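Local coordinates for phytase (PDB 2GFI), which probably hydrolyses phytate (inositol hexakisphosphate), releasing phosphate, as a 3-phytase of the histidine acid phosphatase family, at residues S294-N299 against I345-E350. Numbering follows the deposited sequence.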
loop_
_atom_site.group_PDB
_atom_site.type_symbol
_atom_site.label_atom_id
_atom_site.label_comp_id
_atom_site.label_asym_id
_atom_site.label_seq_id
_atom_site.Cartn_x
_atom_site.Cartn_y
_atom_site.Cartn_z
ATOM N N SER A 294 14.568 -30.691 -14.589
ATOM C CA SER A 294 15.103 -31.551 -13.553
ATOM C C SER A 294 14.024 -32.085 -12.638
ATOM O O SER A 294 14.019 -33.263 -12.315
ATOM C CB SER A 294 16.127 -30.772 -12.735
ATOM O OG SER A 294 16.993 -30.145 -13.647
ATOM N N ASN A 295 13.114 -31.207 -12.216
ATOM C CA ASN A 295 12.160 -31.534 -11.155
ATOM C C ASN A 295 10.712 -31.592 -11.586
ATOM O O ASN A 295 9.846 -31.826 -10.752
ATOM C CB ASN A 295 12.245 -30.527 -10.015
ATOM C CG ASN A 295 13.653 -30.274 -9.559
ATOM O OD1 ASN A 295 14.483 -31.172 -9.574
ATOM N ND2 ASN A 295 13.927 -29.032 -9.129
ATOM N N SER A 296 10.452 -31.343 -12.858
ATOM C CA SER A 296 9.095 -31.326 -13.339
ATOM C C SER A 296 8.965 -32.134 -14.633
ATOM O O SER A 296 9.780 -33.015 -14.910
ATOM C CB SER A 296 8.646 -29.877 -13.520
ATOM O OG SER A 296 7.239 -29.780 -13.560
ATOM N N ALA A 297 7.955 -31.831 -15.428
ATOM C CA ALA A 297 7.581 -32.663 -16.561
ATOM C C ALA A 297 8.635 -32.727 -17.673
ATOM O O ALA A 297 8.520 -33.540 -18.595
ATOM C CB ALA A 297 6.213 -32.212 -17.119
ATOM N N GLY A 298 9.642 -31.869 -17.595
ATOM C CA GLY A 298 10.789 -31.938 -18.510
ATOM C C GLY A 298 11.540 -33.241 -18.302
ATOM O O GLY A 298 12.138 -33.768 -19.215
ATOM N N ASN A 299 11.506 -33.759 -17.086
ATOM C CA ASN A 299 12.182 -34.996 -16.754
ATOM C C ASN A 299 11.157 -36.136 -16.707
ATOM O O ASN A 299 10.186 -36.073 -15.918
ATOM C CB ASN A 299 12.925 -34.861 -15.418
ATOM C CG ASN A 299 13.840 -36.048 -15.132
ATOM O OD1 ASN A 299 13.374 -37.172 -14.957
ATOM N ND2 ASN A 299 15.152 -35.798 -15.067
ATOM N N ILE A 345 -1.337 -29.155 -12.249
ATOM C CA ILE A 345 -2.092 -27.901 -12.361
ATOM C C ILE A 345 -1.231 -26.674 -12.705
ATOM O O ILE A 345 -1.739 -25.636 -13.136
ATOM C CB ILE A 345 -2.914 -27.669 -11.080
ATOM C CG1 ILE A 345 -1.989 -27.632 -9.865
ATOM C CG2 ILE A 345 -3.944 -28.769 -10.958
ATOM C CD1 ILE A 345 -2.680 -27.166 -8.600
ATOM N N LEU A 346 0.070 -26.773 -12.486
ATOM C CA LEU A 346 0.952 -25.653 -12.801
ATOM C C LEU A 346 2.033 -26.068 -13.804
ATOM O O LEU A 346 3.105 -25.460 -13.883
ATOM C CB LEU A 346 1.515 -25.039 -11.521
ATOM C CG LEU A 346 0.476 -24.232 -10.731
ATOM C CD1 LEU A 346 1.007 -23.914 -9.355
ATOM C CD2 LEU A 346 0.090 -22.939 -11.471
ATOM N N ILE A 347 1.695 -27.092 -14.594
ATOM C CA ILE A 347 2.604 -27.700 -15.575
ATOM C C ILE A 347 2.228 -27.260 -17.004
ATOM O O ILE A 347 1.083 -27.389 -17.412
ATOM C CB ILE A 347 2.580 -29.275 -15.415
ATOM C CG1 ILE A 347 2.826 -29.688 -13.962
ATOM C CG2 ILE A 347 3.559 -29.970 -16.371
ATOM C CD1 ILE A 347 4.010 -29.003 -13.283
ATOM N N PRO A 348 3.185 -26.749 -17.771
ATOM C CA PRO A 348 2.898 -26.338 -19.152
ATOM C C PRO A 348 2.620 -27.580 -20.012
ATOM O O PRO A 348 3.069 -28.673 -19.656
ATOM C CB PRO A 348 4.201 -25.663 -19.602
ATOM C CG PRO A 348 5.230 -26.302 -18.814
ATOM C CD PRO A 348 4.605 -26.560 -17.421
ATOM N N ASP A 349 1.899 -27.406 -21.122
ATOM C CA ASP A 349 1.611 -28.508 -22.059
ATOM C C ASP A 349 2.848 -29.045 -22.730
ATOM O O ASP A 349 2.947 -30.249 -23.025
ATOM C CB ASP A 349 0.691 -28.028 -23.170
ATOM C CG ASP A 349 -0.729 -27.828 -22.696
ATOM O OD1 ASP A 349 -1.154 -28.558 -21.753
ATOM O OD2 ASP A 349 -1.477 -26.963 -23.224
ATOM N N GLU A 350 3.768 -28.125 -23.009
ATOM C CA GLU A 350 5.001 -28.447 -23.700
ATOM C C GLU A 350 6.237 -28.067 -22.889
ATOM O O GLU A 350 6.184 -27.248 -21.975
ATOM C CB GLU A 350 5.029 -27.847 -25.125
ATOM C CG GLU A 350 4.380 -26.475 -25.283
ATOM C CD GLU A 350 4.591 -25.832 -26.671
ATOM O OE1 GLU A 350 5.099 -26.535 -27.618
ATOM O OE2 GLU A 350 4.253 -24.600 -26.825
#
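Ile347 straddles two consecutive residues of the facing turn, its CD1 methyl going to Ser296 and its CG2 methyl to Ala297. Both branches start from a CB aimed at the turn. CG2 ends 3.6 Å from CB of Ala297, a plain methyl-to-methyl contact. In the other branch CG1 stands beside the Ile347 backbone N, and chi2 of -48° then turns CD1 to within 3.3 Å of OG of Ser296; that is a close van der Waals touch on a hydroxyl, since a methyl carbon cannot serve as its hydrogen-bond partner. With the Ser296 CB already directed at 345-350, a chi1 of -161°, which sets OG anti to the backbone N, presents the hydroxyl to CD1.

The turn is a type I beta turn from Ser296 to Asn299, closed by the backbone bond from Asn299 N to Ser296 O at 2.9 Å, and it links the end of helix 277-295 to helix 302-318. Asn299 OD1 accepts a hydrogen bond from Met301 N, capping the turn that leads into helix 302-318. In this histidine acid phosphatase the contact joins an interhelical turn to the loop after helix 333-343, the helix that opens with Asp333, the predicted proton donor; the side chains of Ser296 and Asp333 are about 11 Å apart. No hydrogen bond crosses between 294-299 and 345-350, and about 103 Å² is buried, both sides together. Ser341 of helix 333-343 also touches both Ser296 and Ala297, while Tyr292 packs against Ala297 and Pro348.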